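Local coordinates for protein putative oxidoreductase (Bacteroides fragilis NCTC 9343, PDB 3FHL) that probably acts as a nucleotide-dependent oxidoreductase of the Gfo/Idh/MocA family, with an NAD-binding Rossmann domain and a C-terminal alpha/beta domain, at residues 17-22 with 263-268; 125-130 with 308-313; 258-263 with 281-286. One frame throughout, in Å; residues are numbered along the deposited sequence.

Interactions 1 and 2 are buried and interaction 3 lies at the surface, and the chemistry follows that division. Interaction 1 is aliphatic packing of helix 15-27 on helix 261-266, with one bridging water; interaction 2 rests the indole of W127 on the first turn of helix 309-320; interaction 3 is a single salt bridge. Interactions 1 and 3 use the same short helix, 261-266, and their segments overlap at A263, although their centres lie about 17 Å apart; F20 packs on E262 between them. Polar groups join the other pairs: interactions 1 and 2 meet where H21 hydrogen-bonds Y311, and interactions 2 and 3 where D259 OD2 probably accepts from the backbone N of A129.

Interaction 1. Residues 17-22 with 263-268; sequences GQVFHA and AALLAG
V19 meets L265 and L266 through its two methyl branches. Its chi1 of 171° sets CG1 opposite the backbone N, and this methyl lies 3.8 Å from L265 CB. The other branch, CG2, goes to the neighbouring leucine, 3.7 Å from L266 CD2. The valine is therefore split between two consecutive residues of helix 261-266, and V19 CA and L265 CA, 5.3 Å apart, are the closest pair of CA atoms across the contact. CG1 also sits over the centre of the F20 ring, 3.8 Å above its plane.

In the fold, this joins helix 15-27, which follows the first strand of the Rossmann domain, to a helix of the C-terminal domain. P23 and F24 of the first helix extend the apolar surface against L265, and M15 does so against L266.

Polar groups take a smaller share. The L265 side chain packs against V19 O, with CD1 nearest at 3.4 Å, and this buried carbonyl has no hydrogen-bond partner in the model. One water donates to both Q18 O (2.8 Å) and L265 O (2.6 Å), linking the two helices by their carbonyls.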
ATOM      1  N   GLY C  17     -14.028  -4.182  30.362  1.00 34.68           N
ATOM      2  CA  GLY C  17     -13.743  -4.628  31.728  1.00 35.25           C
ATOM      3  C   GLY C  17     -13.426  -6.103  31.806  1.00 36.27           C
ATOM      4  O   GLY C  17     -12.427  -6.493  32.396  1.00 31.73           O
ATOM      5  N   GLN C  18     -14.258  -6.919  31.163  1.00 33.12           N
ATOM      6  CA  GLN C  18     -14.115  -8.363  31.211  1.00 34.73           C
ATOM      7  C   GLN C  18     -12.991  -8.906  30.343  1.00 30.27           C
ATOM      8  O   GLN C  18     -12.535 -10.019  30.566  1.00 35.71           O
ATOM      9  CB  GLN C  18     -15.422  -9.033  30.789  1.00 36.06           C
ATOM     10  CG  GLN C  18     -16.589  -8.711  31.679  1.00 39.67           C
ATOM     11  CD  GLN C  18     -17.880  -9.354  31.219  1.00 52.47           C
ATOM     12  OE1 GLN C  18     -17.918 -10.546  30.919  1.00 54.70           O
ATOM     13  NE2 GLN C  18     -18.953  -8.565  31.175  1.00 46.66           N
ATOM     14  N   VAL C  19     -12.565  -8.138  29.342  1.00 34.42           N
ATOM     15  CA  VAL C  19     -11.592  -8.635  28.351  1.00 32.30           C
ATOM     16  C   VAL C  19     -10.186  -8.099  28.612  1.00 32.43           C
ATOM     17  O   VAL C  19      -9.237  -8.866  28.727  1.00 33.98           O
ATOM     18  CB  VAL C  19     -12.072  -8.333  26.879  1.00 33.66           C
ATOM     19  CG1 VAL C  19     -10.992  -8.624  25.849  1.00 27.31           C
ATOM     20  CG2 VAL C  19     -13.303  -9.164  26.559  1.00 32.64           C
ATOM     21  N   PHE C  20     -10.064  -6.782  28.738  1.00 31.60           N
ATOM     22  CA  PHE C  20      -8.748  -6.134  28.749  1.00 30.44           C
ATOM     23  C   PHE C  20      -8.172  -5.802  30.124  1.00 35.56           C
ATOM     24  O   PHE C  20      -6.949  -5.678  30.270  1.00 37.00           O
ATOM     25  CB  PHE C  20      -8.798  -4.847  27.907  1.00 31.09           C
ATOM     26  CG  PHE C  20      -9.069  -5.093  26.446  1.00 29.08           C
ATOM     27  CD1 PHE C  20      -8.115  -5.723  25.645  1.00 32.76           C
ATOM     28  CD2 PHE C  20     -10.276  -4.711  25.877  1.00 39.76           C
ATOM     29  CE1 PHE C  20      -8.361  -5.968  24.296  1.00 39.94           C
ATOM     30  CE2 PHE C  20     -10.533  -4.945  24.532  1.00 40.74           C
ATOM     31  CZ  PHE C  20      -9.570  -5.577  23.739  1.00 39.66           C
ATOM     32  N   HIS C  21      -9.041  -5.632  31.119  1.00 34.77           N
ATOM     33  CA  HIS C  21      -8.607  -5.073  32.394  1.00 34.78           C
ATOM     34  C   HIS C  21      -8.649  -6.046  33.565  1.00 30.87           C
ATOM     35  O   HIS C  21      -7.604  -6.400  34.099  1.00 32.03           O
ATOM     36  CB  HIS C  21      -9.393  -3.804  32.697  1.00 32.95           C
ATOM     37  CG  HIS C  21      -9.255  -2.772  31.631  1.00 33.18           C
ATOM     38  ND1 HIS C  21      -8.038  -2.221  31.290  1.00 27.99           N
ATOM     39  CD2 HIS C  21     -10.167  -2.220  30.804  1.00 30.84           C
ATOM     40  CE1 HIS C  21      -8.214  -1.353  30.309  1.00 31.39           C
ATOM     41  NE2 HIS C  21      -9.496  -1.337  29.995  1.00 34.78           N
ATOM     42  N   ALA C  22      -9.847  -6.474  33.951  1.00 31.15           N
ATOM     43  CA  ALA C  22     -10.001  -7.457  35.044  1.00 30.39           C
ATOM     44  C   ALA C  22      -9.126  -8.724  34.970  1.00 35.44           C
ATOM     45  O   ALA C  22      -8.555  -9.104  35.990  1.00 35.56           O
ATOM     46  CB  ALA C  22     -11.470  -7.803  35.274  1.00 28.55           C
ATOM     47  N   ALA C 263      -9.259 -12.448  21.161  1.00 32.48           N
ATOM     48  CA  ALA C 263     -10.147 -13.605  20.985  1.00 33.85           C
ATOM     49  C   ALA C 263     -10.101 -14.576  22.179  1.00 34.14           C
ATOM     50  O   ALA C 263     -11.144 -15.048  22.635  1.00 34.04           O
ATOM     51  CB  ALA C 263      -9.833 -14.346  19.680  1.00 35.94           C
ATOM     52  N   ALA C 264      -8.901 -14.868  22.676  1.00 28.57           N
ATOM     53  CA  ALA C 264      -8.752 -15.772  23.814  1.00 31.33           C
ATOM     54  C   ALA C 264      -9.389 -15.163  25.050  1.00 33.18           C
ATOM     55  O   ALA C 264     -10.130 -15.840  25.775  1.00 37.28           O
ATOM     56  CB  ALA C 264      -7.288 -16.102  24.060  1.00 30.04           C
ATOM     57  N   LEU C 265      -9.143 -13.873  25.260  1.00 31.17           N
ATOM     58  CA  LEU C 265      -9.728 -13.165  26.393  1.00 33.21           C
ATOM     59  C   LEU C 265     -11.247 -13.047  26.310  1.00 33.40           C
ATOM     60  O   LEU C 265     -11.919 -13.136  27.332  1.00 34.78           O
ATOM     61  CB  LEU C 265      -9.099 -11.787  26.549  1.00 30.70           C
ATOM     62  CG  LEU C 265      -7.630 -11.743  26.966  1.00 31.02           C
ATOM     63  CD1 LEU C 265      -7.057 -10.370  26.619  1.00 25.66           C
ATOM     64  CD2 LEU C 265      -7.417 -12.085  28.462  1.00 29.73           C
ATOM     65  N   LEU C 266     -11.777 -12.852  25.098  1.00 34.59           N
ATOM     66  CA  LEU C 266     -13.223 -12.802  24.861  1.00 36.34           C
ATOM     67  C   LEU C 266     -13.851 -14.169  25.167  1.00 35.05           C
ATOM     68  O   LEU C 266     -14.961 -14.242  25.690  1.00 41.46           O
ATOM     69  CB  LEU C 266     -13.512 -12.401  23.405  1.00 40.59           C
ATOM     70  CG  LEU C 266     -14.788 -11.690  22.906  1.00 49.89           C
ATOM     71  CD1 LEU C 266     -16.073 -12.525  23.036  1.00 61.97           C
ATOM     72  CD2 LEU C 266     -14.984 -10.308  23.524  1.00 53.87           C
ATOM     73  N   ALA C 267     -13.120 -15.241  24.858  1.00 33.03           N
ATOM     74  CA  ALA C 267     -13.552 -16.605  25.158  1.00 37.38           C
ATOM     75  C   ALA C 267     -13.472 -16.938  26.647  1.00 39.62           C
ATOM     76  O   ALA C 267     -13.963 -17.986  27.072  1.00 40.13           O
ATOM     77  CB  ALA C 267     -12.725 -17.608  24.364  1.00 32.58           C
ATOM     78  N   GLY C 268     -12.822 -16.069  27.422  1.00 37.93           N
ATOM     79  CA  GLY C 268     -12.690 -16.245  28.872  1.00 38.99           C
ATOM     80  C   GLY C 268     -11.465 -17.018  29.333  1.00 38.69           C
ATOM     81  O   GLY C 268     -11.446 -17.551  30.446  1.00 42.30           O
TER
HETATM   82  O   HOH W   1     -11.624 -12.521  29.793  1.00 37.21           O

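Interaction 2. Residues 125-130 with 308-313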
ATOM      1  N   ARG C 125      -2.258  -2.168  21.885  1.00 29.98           N
ATOM      2  CA  ARG C 125      -1.649  -2.787  20.711  1.00 29.54           C
ATOM      3  C   ARG C 125      -0.153  -2.542  20.608  1.00 26.08           C
ATOM      4  O   ARG C 125       0.520  -3.099  19.738  1.00 27.16           O
ATOM      5  CB  ARG C 125      -2.412  -2.439  19.428  1.00 28.69           C
ATOM      6  CG  ARG C 125      -3.785  -3.145  19.374  1.00 27.86           C
ATOM      7  CD  ARG C 125      -4.352  -3.160  17.972  1.00 31.32           C
ATOM      8  NE  ARG C 125      -5.687  -3.758  17.914  1.00 30.52           N
ATOM      9  CZ  ARG C 125      -5.932  -5.062  17.785  1.00 40.65           C
ATOM     10  NH1 ARG C 125      -4.934  -5.945  17.715  1.00 32.08           N
ATOM     11  NH2 ARG C 125      -7.191  -5.482  17.736  1.00 38.16           N
ATOM     12  N   ARG C 126       0.377  -1.767  21.553  1.00 25.74           N
ATOM     13  CA  ARG C 126       1.816  -1.704  21.769  1.00 27.48           C
ATOM     14  C   ARG C 126       2.351  -3.045  22.288  1.00 25.10           C
ATOM     15  O   ARG C 126       3.545  -3.318  22.202  1.00 25.88           O
ATOM     16  CB  ARG C 126       2.150  -0.600  22.764  1.00 31.73           C
ATOM     17  CG  ARG C 126       1.739   0.774  22.300  1.00 36.80           C
ATOM     18  CD  ARG C 126       2.426   1.822  23.116  1.00 33.67           C
ATOM     19  NE  ARG C 126       1.867   3.158  22.943  1.00 33.44           N
ATOM     20  CZ  ARG C 126       2.277   4.210  23.641  1.00 34.54           C
ATOM     21  NH1 ARG C 126       1.747   5.406  23.439  1.00 34.08           N
ATOM     22  NH2 ARG C 126       3.234   4.060  24.545  1.00 37.96           N
ATOM     23  N   TRP C 127       1.453  -3.885  22.797  1.00 24.64           N
ATOM     24  CA  TRP C 127       1.850  -5.215  23.278  1.00 26.46           C
ATOM     25  C   TRP C 127       1.250  -6.350  22.447  1.00 29.37           C
ATOM     26  O   TRP C 127       1.156  -7.480  22.913  1.00 29.02           O
ATOM     27  CB  TRP C 127       1.494  -5.377  24.767  1.00 26.58           C
ATOM     28  CG  TRP C 127       2.306  -4.480  25.680  1.00 29.65           C
ATOM     29  CD1 TRP C 127       3.547  -4.744  26.207  1.00 34.43           C
ATOM     30  CD2 TRP C 127       1.945  -3.181  26.141  1.00 30.72           C
ATOM     31  NE1 TRP C 127       3.976  -3.678  26.971  1.00 31.59           N
ATOM     32  CE2 TRP C 127       3.011  -2.709  26.951  1.00 28.92           C
ATOM     33  CE3 TRP C 127       0.828  -2.357  25.946  1.00 27.51           C
ATOM     34  CZ2 TRP C 127       2.983  -1.459  27.567  1.00 24.63           C
ATOM     35  CZ3 TRP C 127       0.802  -1.115  26.570  1.00 28.18           C
ATOM     36  CH2 TRP C 127       1.877  -0.677  27.364  1.00 32.49           C
ATOM     37  N   ASP C 128       0.840  -6.051  21.212  1.00 30.92           N
ATOM     38  CA  ASP C 128       0.503  -7.113  20.253  1.00 29.91           C
ATOM     39  C   ASP C 128       1.778  -7.883  19.952  1.00 22.79           C
ATOM     40  O   ASP C 128       2.851  -7.284  19.918  1.00 28.68           O
ATOM     41  CB  ASP C 128      -0.058  -6.515  18.956  1.00 29.74           C
ATOM     42  CG  ASP C 128      -1.568  -6.288  19.007  1.00 25.65           C
ATOM     43  OD1 ASP C 128      -2.200  -6.562  20.050  1.00 26.13           O
ATOM     44  OD2 ASP C 128      -2.139  -5.835  17.989  1.00 25.33           O
ATOM     45  N   ALA C 129       1.658  -9.198  19.741  1.00 26.94           N
ATOM     46  CA  ALA C 129       2.802 -10.047  19.369  1.00 24.28           C
ATOM     47  C   ALA C 129       3.572  -9.520  18.160  1.00 28.32           C
ATOM     48  O   ALA C 129       4.800  -9.469  18.183  1.00 26.63           O
ATOM     49  CB  ALA C 129       2.339 -11.506  19.110  1.00 28.92           C
ATOM     50  N   ASP C 130       2.844  -9.113  17.120  1.00 29.33           N
ATOM     51  CA  ASP C 130       3.468  -8.635  15.884  1.00 26.28           C
ATOM     52  C   ASP C 130       4.312  -7.388  16.080  1.00 22.98           C
ATOM     53  O   ASP C 130       5.455  -7.359  15.659  1.00 23.71           O
ATOM     54  CB  ASP C 130       2.446  -8.469  14.734  1.00 26.80           C
ATOM     55  CG  ASP C 130       1.177  -7.723  15.148  1.00 25.61           C
ATOM     56  OD1 ASP C 130       1.229  -6.788  15.973  1.00 29.83           O
ATOM     57  OD2 ASP C 130       0.106  -8.077  14.621  1.00 27.62           O
ATOM     58  N   GLY C 308      -0.773  -7.886  29.422  1.00 29.71           N
ATOM     59  CA  GLY C 308      -0.441  -7.697  30.839  1.00 30.91           C
ATOM     60  C   GLY C 308       0.667  -6.685  31.054  1.00 32.37           C
ATOM     61  O   GLY C 308       0.769  -6.094  32.133  1.00 29.70           O
ATOM     62  N   GLY C 309       1.462  -6.458  30.004  1.00 24.24           N
ATOM     63  CA  GLY C 309       2.584  -5.514  30.034  1.00 28.62           C
ATOM     64  C   GLY C 309       2.173  -4.087  30.306  1.00 29.50           C
ATOM     65  O   GLY C 309       2.985  -3.285  30.797  1.00 33.13           O
ATOM     66  N   PHE C 310       0.922  -3.755  29.983  1.00 29.06           N
ATOM     67  CA  PHE C 310       0.391  -2.423  30.252  1.00 29.63           C
ATOM     68  C   PHE C 310       0.383  -2.150  31.765  1.00 29.06           C
ATOM     69  O   PHE C 310       0.840  -1.093  32.216  1.00 29.91           O
ATOM     70  CB  PHE C 310      -1.023  -2.261  29.687  1.00 22.90           C
ATOM     71  CG  PHE C 310      -1.667  -0.959  30.061  1.00 29.81           C
ATOM     72  CD1 PHE C 310      -1.333   0.212  29.384  1.00 28.61           C
ATOM     73  CD2 PHE C 310      -2.582  -0.890  31.114  1.00 29.70           C
ATOM     74  CE1 PHE C 310      -1.919   1.423  29.722  1.00 31.10           C
ATOM     75  CE2 PHE C 310      -3.171   0.330  31.463  1.00 28.11           C
ATOM     76  CZ  PHE C 310      -2.836   1.483  30.768  1.00 27.08           C
ATOM     77  N   TYR C 311      -0.138  -3.119  32.510  1.00 28.49           N
ATOM     78  CA  TYR C 311      -0.234  -3.064  33.970  1.00 29.78           C
ATOM     79  C   TYR C 311       1.112  -3.251  34.644  1.00 32.40           C
ATOM     80  O   TYR C 311       1.421  -2.548  35.604  1.00 31.36           O
ATOM     81  CB  TYR C 311      -1.306  -4.045  34.466  1.00 28.93           C
ATOM     82  CG  TYR C 311      -2.680  -3.487  34.189  1.00 33.05           C
ATOM     83  CD1 TYR C 311      -3.149  -2.390  34.914  1.00 34.42           C
ATOM     84  CD2 TYR C 311      -3.493  -4.009  33.173  1.00 30.83           C
ATOM     85  CE1 TYR C 311      -4.391  -1.834  34.664  1.00 37.98           C
ATOM     86  CE2 TYR C 311      -4.742  -3.452  32.902  1.00 29.18           C
ATOM     87  CZ  TYR C 311      -5.184  -2.368  33.666  1.00 36.22           C
ATOM     88  OH  TYR C 311      -6.404  -1.789  33.436  1.00 34.38           O
ATOM     89  N   GLN C 312       1.951  -4.131  34.096  1.00 28.05           N
ATOM     90  CA  GLN C 312       3.292  -4.291  34.621  1.00 31.20           C
ATOM     91  C   GLN C 312       4.052  -2.967  34.523  1.00 33.46           C
ATOM     92  O   GLN C 312       4.750  -2.577  35.465  1.00 30.63           O
ATOM     93  CB  GLN C 312       4.051  -5.425  33.920  1.00 26.32           C
ATOM     94  CG  GLN C 312       5.465  -5.710  34.486  1.00 39.23           C
ATOM     95  CD  GLN C 312       5.465  -6.243  35.931  1.00 44.08           C
ATOM     96  OE1 GLN C 312       4.427  -6.641  36.470  1.00 37.05           O
ATOM     97  NE2 GLN C 312       6.643  -6.247  36.559  1.00 37.34           N
ATOM     98  N   ASN C 313       3.880  -2.258  33.408  1.00 30.46           N
ATOM     99  CA  ASN C 313       4.489  -0.944  33.266  1.00 28.64           C
ATOM    100  C   ASN C 313       3.973   0.080  34.277  1.00 30.93           C
ATOM    101  O   ASN C 313       4.752   0.879  34.799  1.00 31.93           O
ATOM    102  CB  ASN C 313       4.337  -0.401  31.844  1.00 29.77           C
ATOM    103  CG  ASN C 313       4.888   1.011  31.707  1.00 26.91           C
ATOM    104  OD1 ASN C 313       4.146   1.949  31.441  1.00 33.41           O
ATOM    105  ND2 ASN C 313       6.193   1.166  31.934  1.00 33.74           N
TER
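W127 lays one face of its indole on the backbone of G309 and F310 and on F310 CB. The two rings of the indole are met by successive residues: G309 CA stands 4.1 Å from the centroid of the five-membered ring, 20° off its normal, and F310 CB lies 4.2 Å from that of the six-membered ring, 25° off. Both are CH-pi contacts over the face. The first side-chain torsion places W127 CG beside its own backbone N, and the second turns the indole so that its broad side meets the helix.

The surface it meets is the first turn of helix 309-320, in the C-terminal domain; W127 itself lies in the link between strand 119-122, at the edge of the Rossmann sheet, and helix 129-139. G309 has no side chain to hold the indole away from the main chain.

F310 has CG opposite its backbone N (chi1 174°), which carries its ring away from the tryptophan after CB has touched it. The ring still turns an edge to the indole, CD1 lying 3.8 Å from W127 CZ3, in an oblique pairing. On the opposite indole face R126 CB lies over the rim. Nearby, R125 NH1 makes a salt bridge to D128 OD2 at 2.8 Å, in the guanidinium plane and on the syn lone pair.

Interaction 3. Residues 258-263 with 281-286; sequences VDKQEA and EQEWGL
K260 and E283 reach toward each other from opposite directions, closing a salt bridge between the turn leading into helix 261-266 and the loop before strand 286-291, both in the C-terminal alpha/beta domain. K260 NZ donates to E283 OE1 at 2.8 Å. The ammonium approaches on the syn side of that oxygen but 26° out of the carboxylate plane, so the bond is tilted to the flat group.

The two chains differ in shape. E283 is extended beyond CG, whereas K260 bends at its end: chi3 (68°) sets CE 3.4 Å from both E283 OE1 and E283 OE2, and chi4 (43°) turns NZ onto OE1. K260 CD is likewise 3.4 Å from E283 OE2. That oxygen, which has no bond from the lysine, accepts from the backbone N of S280, giving the glutamate an anchor within its own loop. K260 is exposed and E283 partly so, and solvent probably weakens the attraction between the charges.

On the helix side, the turn carrying K260 is braced by its neighbours. D259 OD1 accepts from Q261 N, a capping bond at the start of helix 261-266, and from Q261 NE2. These donors arrive from opposite faces of the carboxylate, Q261 N at 2.9 Å from D259 OD1 and Q261 NE2 at 3.1 Å from it.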
ATOM      1  N   VAL C 258      -3.500 -11.249  12.708  1.00 32.15           N
ATOM      2  CA  VAL C 258      -3.655 -10.366  13.864  1.00 36.98           C
ATOM      3  C   VAL C 258      -3.331 -11.083  15.171  1.00 37.15           C
ATOM      4  O   VAL C 258      -3.281 -12.311  15.231  1.00 32.11           O
ATOM      5  CB  VAL C 258      -5.078  -9.745  13.967  1.00 40.80           C
ATOM      6  CG1 VAL C 258      -5.276  -8.665  12.901  1.00 46.58           C
ATOM      7  CG2 VAL C 258      -6.156 -10.822  13.897  1.00 45.60           C
ATOM      8  N   ASP C 259      -3.113 -10.294  16.213  1.00 37.31           N
ATOM      9  CA  ASP C 259      -2.830 -10.824  17.536  1.00 33.98           C
ATOM     10  C   ASP C 259      -4.035 -11.616  18.054  1.00 32.47           C
ATOM     11  O   ASP C 259      -5.194 -11.243  17.824  1.00 30.44           O
ATOM     12  CB  ASP C 259      -2.392  -9.693  18.471  1.00 34.22           C
ATOM     13  CG  ASP C 259      -2.005 -10.191  19.844  1.00 31.00           C
ATOM     14  OD1 ASP C 259      -2.933 -10.386  20.630  1.00 30.55           O
ATOM     15  OD2 ASP C 259      -0.806 -10.375  20.127  1.00 33.23           O
ATOM     16  N   LYS C 260      -3.745 -12.721  18.730  1.00 34.46           N
ATOM     17  CA  LYS C 260      -4.765 -13.694  19.121  1.00 32.25           C
ATOM     18  C   LYS C 260      -5.280 -13.494  20.551  1.00 34.26           C
ATOM     19  O   LYS C 260      -6.194 -14.206  20.981  1.00 31.29           O
ATOM     20  CB  LYS C 260      -4.194 -15.110  18.997  1.00 35.80           C
ATOM     21  CG  LYS C 260      -3.235 -15.320  17.805  1.00 43.43           C
ATOM     22  CD  LYS C 260      -2.243 -16.482  18.061  1.00 37.21           C
ATOM     23  CE  LYS C 260      -2.943 -17.850  18.087  1.00 54.70           C
ATOM     24  NZ  LYS C 260      -3.953 -18.011  16.987  1.00 52.62           N
ATOM     25  N   GLN C 261      -4.701 -12.540  21.282  1.00 28.14           N
ATOM     26  CA  GLN C 261      -5.054 -12.337  22.700  1.00 29.92           C
ATOM     27  C   GLN C 261      -6.499 -11.950  22.925  1.00 30.76           C
ATOM     28  O   GLN C 261      -7.148 -12.514  23.802  1.00 32.15           O
ATOM     29  CB  GLN C 261      -4.161 -11.290  23.362  1.00 29.92           C
ATOM     30  CG  GLN C 261      -2.758 -11.754  23.643  1.00 25.49           C
ATOM     31  CD  GLN C 261      -1.913 -10.623  24.170  1.00 35.72           C
ATOM     32  OE1 GLN C 261      -1.762 -10.460  25.383  1.00 29.30           O
ATOM     33  NE2 GLN C 261      -1.398  -9.802  23.266  1.00 26.69           N
ATOM     34  N   GLU C 262      -7.015 -11.011  22.123  1.00 27.76           N
ATOM     35  CA  GLU C 262      -8.369 -10.498  22.333  1.00 31.69           C
ATOM     36  C   GLU C 262      -9.436 -11.587  22.160  1.00 30.54           C
ATOM     37  O   GLU C 262     -10.387 -11.654  22.946  1.00 33.35           O
ATOM     38  CB  GLU C 262      -8.654  -9.298  21.423  1.00 32.89           C
ATOM     39  CG  GLU C 262     -10.028  -8.668  21.658  1.00 40.52           C
ATOM     40  CD  GLU C 262     -10.335  -7.490  20.740  1.00 45.53           C
ATOM     41  OE1 GLU C 262      -9.424  -7.002  20.038  1.00 48.73           O
ATOM     42  OE2 GLU C 262     -11.505  -7.050  20.732  1.00 55.13           O
ATOM     43  N   ALA C 263      -9.259 -12.448  21.161  1.00 32.48           N
ATOM     44  CA  ALA C 263     -10.147 -13.605  20.985  1.00 33.85           C
ATOM     45  C   ALA C 263     -10.101 -14.576  22.179  1.00 34.14           C
ATOM     46  O   ALA C 263     -11.144 -15.048  22.635  1.00 34.04           O
ATOM     47  CB  ALA C 263      -9.833 -14.346  19.680  1.00 35.94           C
ATOM     48  N   GLU C 281       4.411 -21.279  14.249  1.00 36.85           N
ATOM     49  CA  GLU C 281       5.377 -21.054  13.166  1.00 41.80           C
ATOM     50  C   GLU C 281       4.723 -20.462  11.903  1.00 39.09           C
ATOM     51  O   GLU C 281       5.314 -19.617  11.221  1.00 36.81           O
ATOM     52  CB  GLU C 281       6.159 -22.347  12.865  1.00 45.68           C
ATOM     53  CG  GLU C 281       6.656 -22.503  11.415  1.00 58.25           C
ATOM     54  CD  GLU C 281       8.073 -23.054  11.300  1.00 67.23           C
ATOM     55  OE1 GLU C 281       8.697 -23.361  12.341  1.00 70.09           O
ATOM     56  OE2 GLU C 281       8.564 -23.170  10.154  1.00 68.19           O
ATOM     57  N   GLN C 282       3.492 -20.898  11.639  1.00 36.42           N
ATOM     58  CA  GLN C 282       2.667 -20.427  10.532  1.00 43.30           C
ATOM     59  C   GLN C 282       2.288 -18.946  10.687  1.00 37.38           C
ATOM     60  O   GLN C 282       2.247 -18.206   9.700  1.00 37.97           O
ATOM     61  CB  GLN C 282       1.411 -21.301  10.465  1.00 44.95           C
ATOM     62  CG  GLN C 282       0.497 -21.090   9.270  1.00 60.00           C
ATOM     63  CD  GLN C 282      -0.608 -22.146   9.195  1.00 64.46           C
ATOM     64  OE1 GLN C 282      -1.798 -21.819   9.187  1.00 76.89           O
ATOM     65  NE2 GLN C 282      -0.213 -23.420   9.151  1.00 73.56           N
ATOM     66  N   GLU C 283       2.034 -18.523  11.925  1.00 34.04           N
ATOM     67  CA  GLU C 283       1.654 -17.150  12.226  1.00 31.71           C
ATOM     68  C   GLU C 283       2.857 -16.220  12.264  1.00 31.18           C
ATOM     69  O   GLU C 283       2.719 -15.032  11.985  1.00 32.78           O
ATOM     70  CB  GLU C 283       0.870 -17.072  13.540  1.00 29.15           C
ATOM     71  CG  GLU C 283      -0.533 -17.650  13.420  1.00 35.86           C
ATOM     72  CD  GLU C 283      -1.149 -18.092  14.740  1.00 45.85           C
ATOM     73  OE1 GLU C 283      -2.369 -18.386  14.741  1.00 45.54           O
ATOM     74  OE2 GLU C 283      -0.438 -18.154  15.766  1.00 42.36           O
ATOM     75  N   TRP C 284       4.037 -16.753  12.578  1.00 28.17           N
ATOM     76  CA  TRP C 284       5.256 -15.931  12.612  1.00 26.85           C
ATOM     77  C   TRP C 284       5.524 -15.266  11.271  1.00 31.75           C
ATOM     78  O   TRP C 284       5.132 -15.779  10.227  1.00 31.16           O
ATOM     79  CB  TRP C 284       6.491 -16.756  12.984  1.00 34.96           C
ATOM     80  CG  TRP C 284       6.545 -17.265  14.408  1.00 37.91           C
ATOM     81  CD1 TRP C 284       5.863 -16.784  15.491  1.00 36.62           C
ATOM     82  CD2 TRP C 284       7.354 -18.347  14.890  1.00 38.49           C
ATOM     83  NE1 TRP C 284       6.185 -17.516  16.617  1.00 39.90           N
ATOM     84  CE2 TRP C 284       7.100 -18.476  16.276  1.00 40.36           C
ATOM     85  CE3 TRP C 284       8.277 -19.217  14.283  1.00 42.31           C
ATOM     86  CZ2 TRP C 284       7.737 -19.443  17.070  1.00 39.10           C
ATOM     87  CZ3 TRP C 284       8.901 -20.190  15.071  1.00 40.97           C
ATOM     88  CH2 TRP C 284       8.624 -20.291  16.450  1.00 41.73           C
ATOM     89  N   GLY C 285       6.210 -14.134  11.309  1.00 28.49           N
ATOM     90  CA  GLY C 285       6.582 -13.422  10.096  1.00 28.98           C
ATOM     91  C   GLY C 285       7.776 -14.045   9.428  1.00 31.98           C
ATOM     92  O   GLY C 285       8.527 -14.784  10.057  1.00 27.02           O
ATOM     93  N   LEU C 286       7.936 -13.754   8.140  1.00 28.25           N
ATOM     94  CA  LEU C 286       9.072 -14.214   7.368  1.00 26.26           C
ATOM     95  C   LEU C 286      10.214 -13.199   7.423  1.00 28.83           C
ATOM     96  O   LEU C 286      10.051 -12.025   7.063  1.00 28.29           O
ATOM     97  CB  LEU C 286       8.657 -14.433   5.903  1.00 26.16           C
ATOM     98  CG  LEU C 286       9.735 -15.000   4.974  1.00 30.75           C
ATOM     99  CD1 LEU C 286      10.059 -16.447   5.362  1.00 33.71           C
ATOM    100  CD2 LEU C 286       9.277 -14.938   3.528  1.00 36.41           C
TER